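Side-chain contacts in membrane lipoprotein TpN32 (Treponema pallidum, PDB 1XS5), which binds L-methionine in a cleft between two lobes, probably as the substrate-capturing lipoprotein of a methionine uptake system: residues A[9-14]-A[175-180]; A[19-24]-A[217-222]; A[35-40]-A[50-55]; A[87-92]-A[96-101]; A[105-110]-A[114-119]. All blocks are in the same frame, centred on the assembly; numbering follows the deposited sequence.

Interaction 1: A[9-14]-A[175-180]; sequences VLSEPH and AIMAGL
With chi1 at 72°, Ser11 holds its OG between the backbone N and the carbonyl carbon, while Met177, its CG beside the backbone N and its chain turned at chi3 (41°), brings its thioether against the serine. The result is a two-atom touch: Met177 SD lies 3.6 Å from both CB and OG of Ser11. The aliphatic part of the methionine passes Glu12, with Met177 CG 4.3 Å from Glu12 CB, and Glu12 O is 4.1 Å from Met177 SD. Met177, the larger contributor, remains exposed.

The serine hydroxyl is engaged locally. Ser11 OG donates to Glu12 O at 2.7 Å from above the carbonyl plane, 37° out of it, and also bonds Asn173 ND2, which ties the loop to helix 172-177 beside the sulfur contact. The Glu12 carboxylate turns away to the backbone N of Arg16. A cis peptide precedes Pro13, just before His14 of the methionine pocket. On the other side a Schellman motif ends the helix: Leu180 N bonds Ala175 O, and Gly179, with positive phi, bonds Ile176 O.

Residues 9-14 run from strand 3-9 of the six-stranded sheet into helix 14-26, whereas helix 172-177 follows strand 167-170 of the five-stranded sheet, so this surface contact spans the two lobes beside the ligand cleft.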
# COMPACT_ATOMS: atom_id res chain seq x y z
N VAL A 9 -5.38 -11.55 -1.56
CA VAL A 9 -4.87 -10.38 -2.33
C VAL A 9 -6.05 -9.41 -2.51
O VAL A 9 -7.20 -9.83 -2.46
CB VAL A 9 -4.31 -10.85 -3.73
CG1 VAL A 9 -5.47 -11.20 -4.68
CG2 VAL A 9 -3.39 -9.78 -4.33
N LEU A 10 -5.74 -8.13 -2.74
CA LEU A 10 -6.70 -7.08 -2.93
C LEU A 10 -6.80 -6.63 -4.38
O LEU A 10 -7.89 -6.39 -4.89
CB LEU A 10 -6.28 -5.87 -2.08
CG LEU A 10 -7.12 -4.59 -2.03
CD1 LEU A 10 -8.47 -4.90 -1.39
CD2 LEU A 10 -6.38 -3.57 -1.16
N SER A 11 -5.65 -6.49 -5.04
CA SER A 11 -5.65 -5.96 -6.41
C SER A 11 -4.27 -6.01 -7.05
O SER A 11 -3.31 -6.56 -6.49
CB SER A 11 -6.04 -4.47 -6.37
OG SER A 11 -4.95 -3.69 -5.82
N GLU A 12 -4.19 -5.41 -8.22
CA GLU A 12 -2.91 -5.29 -8.90
C GLU A 12 -2.17 -4.25 -8.05
O GLU A 12 -2.81 -3.38 -7.44
CB GLU A 12 -3.12 -4.76 -10.31
CG GLU A 12 -3.78 -5.80 -11.23
CD GLU A 12 -2.96 -7.10 -11.36
OE1 GLU A 12 -1.80 -7.12 -10.93
OE2 GLU A 12 -3.48 -8.11 -11.90
N PRO A 13 -0.84 -4.27 -8.04
CA PRO A 13 0.04 -5.20 -8.77
C PRO A 13 0.31 -6.52 -8.05
O PRO A 13 0.91 -7.44 -8.62
CB PRO A 13 1.32 -4.38 -8.92
CG PRO A 13 1.39 -3.70 -7.51
CD PRO A 13 -0.06 -3.19 -7.40
N HIS A 14 -0.14 -6.62 -6.80
CA HIS A 14 0.13 -7.81 -6.01
C HIS A 14 -0.40 -9.07 -6.66
O HIS A 14 0.21 -10.15 -6.56
CB HIS A 14 -0.49 -7.67 -4.59
CG HIS A 14 -0.09 -6.39 -3.90
ND1 HIS A 14 -0.33 -5.15 -4.45
CD2 HIS A 14 0.57 -6.18 -2.74
CE1 HIS A 14 0.17 -4.22 -3.65
NE2 HIS A 14 0.72 -4.82 -2.61
N ALA A 175 -3.64 4.00 -7.79
CA ALA A 175 -3.27 5.00 -8.81
C ALA A 175 -2.99 4.24 -10.13
O ALA A 175 -3.52 4.59 -11.20
CB ALA A 175 -1.99 5.76 -8.36
N ILE A 176 -2.15 3.20 -10.06
CA ILE A 176 -1.78 2.42 -11.24
C ILE A 176 -3.01 1.82 -11.91
O ILE A 176 -3.15 1.80 -13.14
CB ILE A 176 -0.77 1.32 -10.83
CG1 ILE A 176 0.58 1.95 -10.44
CG2 ILE A 176 -0.61 0.34 -11.96
CD1 ILE A 176 1.39 0.94 -9.59
N MET A 177 -3.95 1.34 -11.10
CA MET A 177 -5.17 0.79 -11.66
C MET A 177 -6.01 1.84 -12.40
O MET A 177 -6.83 1.47 -13.25
CB MET A 177 -6.04 0.18 -10.55
CG MET A 177 -5.50 -1.14 -10.05
SD MET A 177 -6.33 -1.58 -8.45
CE MET A 177 -8.03 -1.11 -8.77
N ALA A 178 -5.85 3.12 -12.04
CA ALA A 178 -6.58 4.23 -12.65
C ALA A 178 -5.72 5.00 -13.72
O ALA A 178 -6.07 6.10 -14.16
CB ALA A 178 -7.07 5.20 -11.55
N GLY A 179 -4.61 4.39 -14.11
CA GLY A 179 -3.74 4.96 -15.11
C GLY A 179 -2.81 6.09 -14.65
O GLY A 179 -2.29 6.85 -15.49
N LEU A 180 -2.57 6.21 -13.35
CA LEU A 180 -1.70 7.28 -12.81
C LEU A 180 -0.37 6.71 -12.35
O LEU A 180 -0.33 5.75 -11.57
CB LEU A 180 -2.37 7.94 -11.61
CG LEU A 180 -3.71 8.59 -11.91
CD1 LEU A 180 -4.43 8.92 -10.57
CD2 LEU A 180 -3.51 9.88 -12.74

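Interaction 2: A[19-24]-A[217-222]; sequences EIAKEE and RALCGG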
# COMPACT_ATOMS: atom_id res chain seq x y z
N GLU A 19 0.69 -14.44 -9.13
CA GLU A 19 0.53 -15.37 -10.26
C GLU A 19 1.90 -15.87 -10.72
O GLU A 19 2.03 -17.00 -11.19
CB GLU A 19 -0.15 -14.69 -11.45
CG GLU A 19 -1.60 -14.32 -11.19
CD GLU A 19 -2.55 -15.52 -11.29
OE1 GLU A 19 -2.08 -16.69 -11.43
OE2 GLU A 19 -3.79 -15.29 -11.24
N ILE A 20 2.91 -15.02 -10.61
CA ILE A 20 4.25 -15.44 -11.00
C ILE A 20 4.73 -16.41 -9.94
O ILE A 20 5.34 -17.44 -10.24
CB ILE A 20 5.22 -14.22 -11.09
CG1 ILE A 20 4.79 -13.34 -12.27
CG2 ILE A 20 6.67 -14.68 -11.23
CD1 ILE A 20 5.50 -12.00 -12.29
N ALA A 21 4.43 -16.08 -8.69
CA ALA A 21 4.81 -16.92 -7.56
C ALA A 21 4.12 -18.28 -7.61
O ALA A 21 4.70 -19.29 -7.17
CB ALA A 21 4.46 -16.22 -6.26
N LYS A 22 2.87 -18.27 -8.07
CA LYS A 22 2.05 -19.50 -8.15
C LYS A 22 2.75 -20.47 -9.13
O LYS A 22 2.92 -21.66 -8.83
CB LYS A 22 0.63 -19.15 -8.64
CG LYS A 22 -0.33 -20.32 -8.96
CD LYS A 22 -1.69 -19.72 -9.38
CE LYS A 22 -2.68 -20.77 -9.86
NZ LYS A 22 -2.82 -21.86 -8.86
N GLU A 23 3.15 -19.97 -10.28
CA GLU A 23 3.86 -20.83 -11.22
C GLU A 23 5.14 -21.39 -10.62
O GLU A 23 5.43 -22.57 -10.74
CB GLU A 23 4.24 -20.07 -12.48
CG GLU A 23 3.05 -19.53 -13.23
CD GLU A 23 3.45 -19.13 -14.63
OE1 GLU A 23 4.66 -18.86 -14.81
OE2 GLU A 23 2.58 -19.08 -15.54
N GLU A 24 5.90 -20.55 -9.93
CA GLU A 24 7.14 -20.99 -9.36
C GLU A 24 7.06 -22.02 -8.26
O GLU A 24 7.87 -22.96 -8.24
CB GLU A 24 7.93 -19.78 -8.83
CG GLU A 24 8.49 -18.88 -9.89
CD GLU A 24 9.49 -19.59 -10.82
OE1 GLU A 24 10.35 -20.39 -10.34
OE2 GLU A 24 9.41 -19.32 -12.04
N ARG A 217 10.24 -16.59 -1.09
CA ARG A 217 11.44 -16.66 -1.92
C ARG A 217 11.08 -16.33 -3.33
O ARG A 217 11.84 -15.67 -4.04
CB ARG A 217 12.09 -18.05 -1.85
CG ARG A 217 12.81 -18.36 -0.54
CD ARG A 217 13.73 -19.60 -0.69
NE ARG A 217 12.96 -20.78 -1.11
CZ ARG A 217 12.30 -21.57 -0.26
NH1 ARG A 217 12.31 -21.31 1.04
NH2 ARG A 217 11.61 -22.61 -0.72
N ALA A 218 9.91 -16.77 -3.75
CA ALA A 218 9.47 -16.52 -5.12
C ALA A 218 9.09 -15.05 -5.32
O ALA A 218 9.31 -14.46 -6.41
CB ALA A 218 8.24 -17.43 -5.42
N LEU A 219 8.52 -14.44 -4.28
CA LEU A 219 8.12 -13.03 -4.46
C LEU A 219 9.36 -12.14 -4.48
O LEU A 219 9.38 -11.09 -5.14
CB LEU A 219 7.15 -12.61 -3.34
CG LEU A 219 5.70 -13.14 -3.53
CD1 LEU A 219 4.85 -12.80 -2.32
CD2 LEU A 219 5.10 -12.52 -4.75
N CYS A 220 10.41 -12.57 -3.81
CA CYS A 220 11.64 -11.77 -3.76
C CYS A 220 12.70 -12.21 -4.75
O CYS A 220 13.85 -11.73 -4.70
CB CYS A 220 12.21 -11.87 -2.38
SG CYS A 220 11.14 -11.17 -1.16
N GLY A 221 12.33 -13.11 -5.64
CA GLY A 221 13.29 -13.65 -6.57
C GLY A 221 13.58 -12.85 -7.81
O GLY A 221 12.88 -11.87 -8.15
N GLY A 222 14.62 -13.31 -8.50
CA GLY A 222 15.07 -12.68 -9.74
C GLY A 222 13.99 -12.49 -10.80
O GLY A 222 13.94 -11.47 -11.47
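Ala21 and Ala218 point their methyl groups at one another, CB to CB at 4.1 Å, and their small size lets the two backbones approach to 5.3 Å between the CA atoms of Ala21 and Ala218. Leu219 flanks this pair. It starts off beside the other helix, and chi1 of -77° with an extended chi2 of 174° returns its branch, placing Leu219 CD2 4.0 Å from Ala21 CB. One turn further along, Glu24 adds only its aliphatic root, with Glu24 CB 4.2 Å from Ala218 CB.

The close alanine pairing packs helix 14-26 against the end of helix 210-219 in the lobe built on the six-stranded sheet. Helix 14-26 is the connection of a beta-alpha-beta crossover between the adjacent parallel strands 3-9 and 30-36, and Ala21 also touches Leu32 of the second strand.

Polar ends lie at the border of this apolar patch. The Glu24 chain bends at chi2 (-62°), and its carboxylate is shared between salt bridges: OE2 with Arg223 and OE1 with Lys27. Glu23 OE1 reaches the same Arg223. That arginine belongs to helix 222-231, for which Gly221 occupies the N-cap position.

Interaction 3: A[35-40]-A[50-55]; sequences VEFTNY and GDILMN. With MET (methionine), chain B.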
# COMPACT_ATOMS: atom_id res chain seq x y z
N VAL A 35 -6.68 -15.84 -3.41
CA VAL A 35 -8.02 -15.54 -2.94
C VAL A 35 -8.24 -14.03 -2.98
O VAL A 35 -7.52 -13.27 -2.33
CB VAL A 35 -8.15 -16.06 -1.49
CG1 VAL A 35 -9.60 -15.89 -0.98
CG2 VAL A 35 -7.66 -17.54 -1.45
N GLU A 36 -9.24 -13.58 -3.73
CA GLU A 36 -9.49 -12.15 -3.90
C GLU A 36 -10.50 -11.54 -2.93
O GLU A 36 -11.65 -11.99 -2.85
CB GLU A 36 -9.96 -11.91 -5.35
CG GLU A 36 -9.24 -12.77 -6.38
CD GLU A 36 -9.98 -12.82 -7.74
OE1 GLU A 36 -10.29 -11.74 -8.28
OE2 GLU A 36 -10.24 -13.93 -8.27
N PHE A 37 -10.06 -10.50 -2.23
CA PHE A 37 -10.87 -9.79 -1.25
C PHE A 37 -11.15 -8.37 -1.68
O PHE A 37 -10.51 -7.89 -2.60
CB PHE A 37 -10.12 -9.75 0.09
CG PHE A 37 -10.10 -11.08 0.81
CD1 PHE A 37 -9.20 -12.07 0.45
CD2 PHE A 37 -10.99 -11.31 1.85
CE1 PHE A 37 -9.18 -13.29 1.12
CE2 PHE A 37 -10.99 -12.53 2.53
CZ PHE A 37 -10.10 -13.52 2.17
N THR A 38 -12.05 -7.67 -0.98
CA THR A 38 -12.37 -6.31 -1.35
C THR A 38 -12.01 -5.28 -0.30
O THR A 38 -12.16 -4.08 -0.51
CB THR A 38 -13.90 -6.15 -1.64
OG1 THR A 38 -14.64 -6.33 -0.42
CG2 THR A 38 -14.36 -7.19 -2.61
N ASN A 39 -11.57 -5.70 0.88
CA ASN A 39 -11.22 -4.67 1.84
C ASN A 39 -10.14 -5.07 2.78
O ASN A 39 -9.89 -6.26 2.96
CB ASN A 39 -12.43 -4.13 2.60
CG ASN A 39 -13.05 -5.12 3.53
OD1 ASN A 39 -12.67 -5.24 4.71
ND2 ASN A 39 -14.04 -5.85 3.01
N TYR A 40 -9.47 -4.06 3.31
CA TYR A 40 -8.32 -4.28 4.19
C TYR A 40 -8.58 -5.16 5.44
O TYR A 40 -7.79 -6.08 5.76
CB TYR A 40 -7.73 -2.94 4.65
CG TYR A 40 -7.24 -1.96 3.58
CD1 TYR A 40 -6.80 -2.40 2.32
CD2 TYR A 40 -7.13 -0.59 3.88
CE1 TYR A 40 -6.23 -1.48 1.39
CE2 TYR A 40 -6.57 0.34 2.94
CZ TYR A 40 -6.12 -0.11 1.71
OH TYR A 40 -5.49 0.79 0.88
N GLY A 50 -7.64 -18.15 10.11
CA GLY A 50 -7.05 -19.32 9.48
C GLY A 50 -7.69 -19.76 8.16
O GLY A 50 -7.42 -20.86 7.66
N ASP A 51 -8.54 -18.91 7.58
CA ASP A 51 -9.18 -19.24 6.30
C ASP A 51 -8.17 -19.23 5.17
O ASP A 51 -8.36 -19.91 4.17
CB ASP A 51 -10.30 -18.25 6.00
CG ASP A 51 -11.50 -18.45 6.90
OD1 ASP A 51 -11.52 -19.47 7.64
OD2 ASP A 51 -12.43 -17.60 6.84
N ILE A 52 -7.15 -18.39 5.31
CA ILE A 52 -6.04 -18.33 4.35
C ILE A 52 -4.72 -18.36 5.20
O ILE A 52 -4.71 -17.95 6.36
CB ILE A 52 -6.07 -17.07 3.50
CG1 ILE A 52 -6.33 -15.85 4.38
CG2 ILE A 52 -7.18 -17.19 2.41
CD1 ILE A 52 -6.23 -14.55 3.61
N LEU A 53 -3.64 -18.83 4.60
CA LEU A 53 -2.36 -18.96 5.30
C LEU A 53 -1.58 -17.64 5.32
O LEU A 53 -0.81 -17.35 6.25
CB LEU A 53 -1.52 -20.02 4.59
CG LEU A 53 -0.24 -20.44 5.31
CD1 LEU A 53 -0.54 -20.81 6.78
CD2 LEU A 53 0.35 -21.63 4.57
N MET A 54 -1.78 -16.83 4.29
CA MET A 54 -1.06 -15.57 4.23
C MET A 54 -1.80 -14.54 3.42
O MET A 54 -2.81 -14.84 2.80
CB MET A 54 0.34 -15.80 3.62
CG MET A 54 0.35 -16.28 2.21
SD MET A 54 1.87 -17.32 1.75
CE MET A 54 1.22 -18.97 1.60
N ASN A 55 -1.34 -13.30 3.46
CA ASN A 55 -1.93 -12.30 2.60
C ASN A 55 -0.86 -11.40 2.10
O ASN A 55 0.26 -11.37 2.64
CB ASN A 55 -3.12 -11.50 3.22
CG ASN A 55 -2.76 -10.62 4.39
OD1 ASN A 55 -1.70 -9.92 4.42
ND2 ASN A 55 -3.68 -10.58 5.38
N MET B . -0.22 -1.12 -1.67
CA MET B . -0.51 -0.11 -0.59
C MET B . 0.59 0.97 -0.45
O MET B . 0.25 2.17 -0.37
CB MET B . -0.68 -0.82 0.77
CG MET B . -1.26 0.11 1.82
SD MET B . -1.44 -0.64 3.45
CE MET B . -3.00 -1.58 3.15
OXT MET B . 1.78 0.59 -0.41
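Ile52 overlaps Val35 with one branch and Phe37 with the other. Its CG2 methyl lies 3.9 Å from Val35 CG2, while CG1, held at chi1 46° and continued by an extended chi2, delivers CD1 to within 4.1 Å of Phe37 CE1. There the methyl meets the ring obliquely. Ile52 is buried, with Val47 of helix 40-49 as a further neighbour; Phe37 packs on Leu43 and Ala46 of that helix.

No backbone pairing joins the segments, since strand 3-9 lies between strands 30-36 and 54-59: Val35 bonds to Val7 and Val9, and Met54 to Gly8. The nearest CA atoms, those of Val35 and Ile52, are accordingly 8.1 Å apart. Asn39 N-caps helix 40-49 through OD1 to Ala42 N, and Gly50 ends it in a Schellman motif.

At the far end of residues 35-40, the Tyr40 ring takes the bound methionine over one face: the ligand CE stands 3.6 Å above the plane, offset toward the rim, and 3.7 Å from Tyr40 CE1. His62 meets the tyrosine ring edge-to-face. A beta-alpha-beta crossover with its helix packed on the sheet, and an aromatic face for the ligand thioether methyl where that helix begins, together describe this side of the methionine pocket.

Interaction 4: A[87-92]-A[96-101]; sequences LYSRTY and SDFPAG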
# COMPACT_ATOMS: atom_id res chain seq x y z
N LEU A 87 1.02 12.71 -4.64
CA LEU A 87 -0.08 13.67 -4.77
C LEU A 87 -0.29 13.81 -6.27
O LEU A 87 0.66 14.03 -7.00
CB LEU A 87 0.32 15.04 -4.20
CG LEU A 87 -0.63 16.21 -4.51
CD1 LEU A 87 -2.02 16.02 -3.88
CD2 LEU A 87 -0.00 17.49 -3.92
N TYR A 88 -1.52 13.65 -6.72
CA TYR A 88 -1.89 13.76 -8.13
C TYR A 88 -2.92 14.87 -8.23
O TYR A 88 -3.57 15.23 -7.24
CB TYR A 88 -2.54 12.45 -8.62
CG TYR A 88 -1.64 11.22 -8.53
CD1 TYR A 88 -0.73 10.92 -9.55
CD2 TYR A 88 -1.67 10.39 -7.42
CE1 TYR A 88 0.13 9.80 -9.46
CE2 TYR A 88 -0.84 9.28 -7.31
CZ TYR A 88 0.06 9.00 -8.34
OH TYR A 88 0.89 7.92 -8.23
N SER A 89 -3.12 15.41 -9.43
CA SER A 89 -4.13 16.46 -9.61
C SER A 89 -4.81 16.31 -10.97
O SER A 89 -4.17 15.99 -11.95
CB SER A 89 -3.50 17.85 -9.54
OG SER A 89 -4.50 18.85 -9.80
N ARG A 90 -6.11 16.56 -11.01
CA ARG A 90 -6.87 16.41 -12.25
C ARG A 90 -6.50 17.52 -13.20
O ARG A 90 -6.69 17.39 -14.41
CB ARG A 90 -8.37 16.49 -11.97
CG ARG A 90 -8.86 17.87 -11.47
CD ARG A 90 -10.30 17.77 -10.99
NE ARG A 90 -10.80 18.96 -10.28
CZ ARG A 90 -11.47 19.95 -10.87
NH1 ARG A 90 -11.72 19.90 -12.18
NH2 ARG A 90 -11.91 20.97 -10.16
N THR A 91 -5.98 18.61 -12.66
CA THR A 91 -5.67 19.74 -13.51
C THR A 91 -4.32 20.45 -13.27
O THR A 91 -3.61 20.80 -14.23
CB THR A 91 -6.81 20.75 -13.38
OG1 THR A 91 -6.44 21.95 -14.05
CG2 THR A 91 -7.11 21.04 -11.92
N TYR A 92 -3.96 20.66 -12.01
CA TYR A 92 -2.72 21.33 -11.71
C TYR A 92 -1.52 20.48 -12.10
O TYR A 92 -1.54 19.26 -11.97
CB TYR A 92 -2.66 21.67 -10.22
CG TYR A 92 -3.75 22.63 -9.81
CD1 TYR A 92 -3.91 23.86 -10.46
CD2 TYR A 92 -4.64 22.30 -8.79
CE1 TYR A 92 -4.94 24.74 -10.08
CE2 TYR A 92 -5.65 23.16 -8.42
CZ TYR A 92 -5.80 24.38 -9.07
OH TYR A 92 -6.82 25.21 -8.69
N SER A 96 3.00 24.17 -6.73
CA SER A 96 2.76 25.56 -6.36
C SER A 96 1.52 26.16 -7.03
O SER A 96 1.15 27.29 -6.74
CB SER A 96 3.98 26.46 -6.65
OG SER A 96 4.28 26.42 -8.03
N ASP A 97 0.92 25.40 -7.94
CA ASP A 97 -0.28 25.83 -8.66
C ASP A 97 -1.51 25.82 -7.74
O ASP A 97 -2.48 26.53 -8.01
CB ASP A 97 -0.61 24.87 -9.82
CG ASP A 97 0.18 25.13 -11.10
OD1 ASP A 97 0.86 26.16 -11.21
OD2 ASP A 97 0.11 24.28 -12.03
N PHE A 98 -1.50 25.01 -6.68
CA PHE A 98 -2.66 24.91 -5.79
C PHE A 98 -3.04 26.20 -5.09
O PHE A 98 -2.26 26.74 -4.31
CB PHE A 98 -2.49 23.83 -4.70
CG PHE A 98 -2.57 22.42 -5.22
CD1 PHE A 98 -1.49 21.84 -5.86
CD2 PHE A 98 -3.74 21.67 -5.09
CE1 PHE A 98 -1.57 20.54 -6.37
CE2 PHE A 98 -3.83 20.38 -5.60
CZ PHE A 98 -2.76 19.81 -6.23
N PRO A 99 -4.25 26.71 -5.36
CA PRO A 99 -4.73 27.94 -4.75
C PRO A 99 -5.11 27.72 -3.30
O PRO A 99 -5.30 26.58 -2.87
CB PRO A 99 -5.94 28.28 -5.60
CG PRO A 99 -6.49 26.92 -5.90
CD PRO A 99 -5.24 26.18 -6.31
N ALA A 100 -5.20 28.81 -2.53
CA ALA A 100 -5.63 28.72 -1.15
C ALA A 100 -7.01 28.10 -1.23
O ALA A 100 -7.73 28.29 -2.21
CB ALA A 100 -5.73 30.10 -0.52
N GLY A 101 -7.39 27.35 -0.20
CA GLY A 101 -8.69 26.72 -0.24
C GLY A 101 -8.78 25.45 -1.08
O GLY A 101 -9.81 24.80 -1.04
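Tyr92 is the tightly held member here, packed against Phe98, Asp97 and Pro99. Its edge faces the Phe98 ring in an edge-to-face pair, centroids 4.9 Å apart and planes inclined at 51°, with Tyr92 CD2 3.7 Å above the plane of Phe98 and over its centre. The Tyr92 ring is itself sandwiched: Asp97 O sits 3.6 Å above one face, toward the rim, and Thr91 CG2 covers the opposite face.

Further inward, Phe98 is buried and meets Ser89 CB at 3.9 Å from its CZ, and Leu87 CD2 at 4.2 Å from its CE1, both obliquely. The segments are the end of strand 86-88, with the residues that follow it, and part of the loop leading to strand 103-107 of the same five-stranded sheet; Phe98 also touches Leu187. Ser89 OG, at chi1 177°, accepts from Thr91 N in an ST turn and, at 2.9 Å, from Tyr92 N in an ST motif; it also bonds Asp166 O, so three partners fix the hydroxyl.

On the solvent side, by contrast, Asp97 and Pro99 touch the tyrosine closely yet are themselves exposed. Tyr92 OH comes to a short 3.0 Å from Pro99 CD. Asp97 lays its CB beside the ring, 3.5 Å from Tyr92 CD1, while its carboxylate, turned 58° from the ring plane, uses OD2 to bond the backbone N of Arg93.

Interaction 5: A[105-110]-A[114-119]; sequences AIPNDS and ARALRL. With MET (methionine), chain B.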
# COMPACT_ATOMS: atom_id res chain seq x y z
N ALA A 105 -7.91 15.27 -1.27
CA ALA A 105 -8.44 14.05 -0.67
C ALA A 105 -7.29 13.13 -0.30
O ALA A 105 -6.35 12.97 -1.08
CB ALA A 105 -9.34 13.34 -1.68
N ILE A 106 -7.39 12.49 0.86
CA ILE A 106 -6.36 11.57 1.31
C ILE A 106 -6.99 10.29 1.88
O ILE A 106 -8.19 10.25 2.19
CB ILE A 106 -5.49 12.24 2.41
CG1 ILE A 106 -6.35 12.61 3.62
CG2 ILE A 106 -4.85 13.53 1.88
CD1 ILE A 106 -5.53 13.38 4.68
N PRO A 107 -6.18 9.24 2.09
CA PRO A 107 -6.71 8.00 2.62
C PRO A 107 -7.32 8.20 3.99
O PRO A 107 -6.87 9.05 4.75
CB PRO A 107 -5.47 7.09 2.68
CG PRO A 107 -4.65 7.54 1.55
CD PRO A 107 -4.76 9.07 1.69
N ASN A 108 -8.32 7.40 4.32
CA ASN A 108 -8.96 7.53 5.64
C ASN A 108 -8.61 6.41 6.62
O ASN A 108 -9.17 6.37 7.73
CB ASN A 108 -10.49 7.66 5.49
CG ASN A 108 -11.18 6.33 5.27
OD1 ASN A 108 -10.54 5.30 5.03
ND2 ASN A 108 -12.51 6.35 5.34
N ASP A 109 -7.69 5.50 6.27
CA ASP A 109 -7.28 4.50 7.26
C ASP A 109 -6.04 5.12 7.89
O ASP A 109 -5.14 5.62 7.19
CB ASP A 109 -7.01 3.13 6.64
CG ASP A 109 -5.90 3.16 5.60
OD1 ASP A 109 -6.12 3.74 4.52
OD2 ASP A 109 -4.83 2.60 5.87
N SER A 110 -5.98 5.13 9.21
CA SER A 110 -4.93 5.88 9.92
C SER A 110 -3.46 5.74 9.52
O SER A 110 -2.76 6.74 9.43
CB SER A 110 -5.08 5.69 11.45
OG SER A 110 -4.78 4.36 11.80
N ALA A 114 -1.76 9.12 7.91
CA ALA A 114 -0.55 9.76 8.46
C ALA A 114 0.52 9.89 7.39
O ALA A 114 1.17 10.88 7.29
CB ALA A 114 0.02 8.92 9.63
N ARG A 115 0.71 8.81 6.63
CA ARG A 115 1.69 8.77 5.55
C ARG A 115 1.43 9.88 4.53
O ARG A 115 2.37 10.56 4.07
CB ARG A 115 1.59 7.39 4.90
CG ARG A 115 2.59 7.11 3.81
CD ARG A 115 2.26 5.75 3.22
NE ARG A 115 3.13 5.40 2.11
CZ ARG A 115 2.87 4.38 1.32
NH1 ARG A 115 1.76 3.70 1.55
NH2 ARG A 115 3.71 4.03 0.34
N ALA A 116 0.16 10.05 4.16
CA ALA A 116 -0.23 11.07 3.20
C ALA A 116 -0.04 12.49 3.79
O ALA A 116 0.39 13.40 3.10
CB ALA A 116 -1.70 10.87 2.79
N LEU A 117 -0.35 12.64 5.08
CA LEU A 117 -0.18 13.94 5.75
C LEU A 117 1.32 14.32 5.79
O LEU A 117 1.67 15.49 5.60
CB LEU A 117 -0.79 13.85 7.17
CG LEU A 117 -2.34 13.79 7.17
CD1 LEU A 117 -2.87 13.53 8.63
CD2 LEU A 117 -2.92 15.08 6.65
N ARG A 118 2.20 13.33 6.01
CA ARG A 118 3.64 13.59 6.03
C ARG A 118 4.20 13.88 4.61
O ARG A 118 5.22 14.57 4.44
CB ARG A 118 4.37 12.46 6.75
CG ARG A 118 3.93 12.41 8.19
CD ARG A 118 5.01 12.10 9.21
NE ARG A 118 4.56 12.37 10.59
CZ ARG A 118 3.88 11.51 11.36
NH1 ARG A 118 3.55 10.29 10.90
NH2 ARG A 118 3.53 11.88 12.59
N LEU A 119 3.51 13.38 3.59
CA LEU A 119 3.86 13.70 2.20
C LEU A 119 3.53 15.19 1.96
O LEU A 119 4.34 15.95 1.41
CB LEU A 119 3.04 12.80 1.26
CG LEU A 119 3.18 13.02 -0.24
CD1 LEU A 119 2.62 11.78 -0.97
CD2 LEU A 119 2.42 14.32 -0.68
N MET B . -0.22 -1.12 -1.67
CA MET B . -0.51 -0.11 -0.59
C MET B . 0.59 0.97 -0.45
O MET B . 0.25 2.17 -0.37
CB MET B . -0.68 -0.82 0.77
CG MET B . -1.26 0.11 1.82
SD MET B . -1.44 -0.64 3.45
CE MET B . -3.00 -1.58 3.15
OXT MET B . 1.78 0.59 -0.41
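The Arg115 guanidinium meets the bound methionine at its edge: NH1 donates to the ligand O at 2.9 Å, with an N-H...O angle of 146°, and the ligand carboxylate carbon lies in the guanidinium plane. NH1 also bonds Asn112 OD1 and NH2 forms a salt bridge with Glu190, which together should fix the rotation of the group. With chi1 at -176° and the chain extended from CG to NE, the arginine spans the distance from helix 110-122 to the ligand.

Behind it, the helix packs on strand 103-107 through apolar groups. Ala116 CB lies 3.7 Å from Pro107 CD and 4.0 Å from Ile106 CB, and Ile106 CD1 touches Leu117 CD2 at 3.7 Å, the two side chains crossing at about a right angle. The short segment axes come within 7.7 Å at 136°. Asp109 is at the N-cap position, and its OD2 bonds the Asn112 side chain; Ala114 N bonds Ser110 O at 3.0 Å in the first turn of the helix.

A parallel strand running into a helix whose first turns face the cleft, with an arginine bonded to a ligand carboxylate oxygen, fits the binding site of the class 2 periplasmic binding protein fold.

Overall arrangement
The contacts divide between the two lobes. Interactions 2 and 3 lie in the lobe of the six-stranded sheet, interactions 4 and 5 at the five-stranded sheet, and interaction 1 bridges them at the surface. Interaction 5 is buried, whereas 2, 3 and 4 are partly so. Interactions 1 and 3 sit on neighbouring strands, 3-9 and 30-36, joined by backbone bonds of Val9 to Val35 and Phe37; Leu87 meets Leu119 between 4 and 5. Chemistry follows place: methyl groups in interaction 2, a thioether on a serine in 1, aromatic rings in 4. Interactions 3 and 5, with centres about 24 Å apart, meet opposite ends of the methionine, its methyl and its carboxylate.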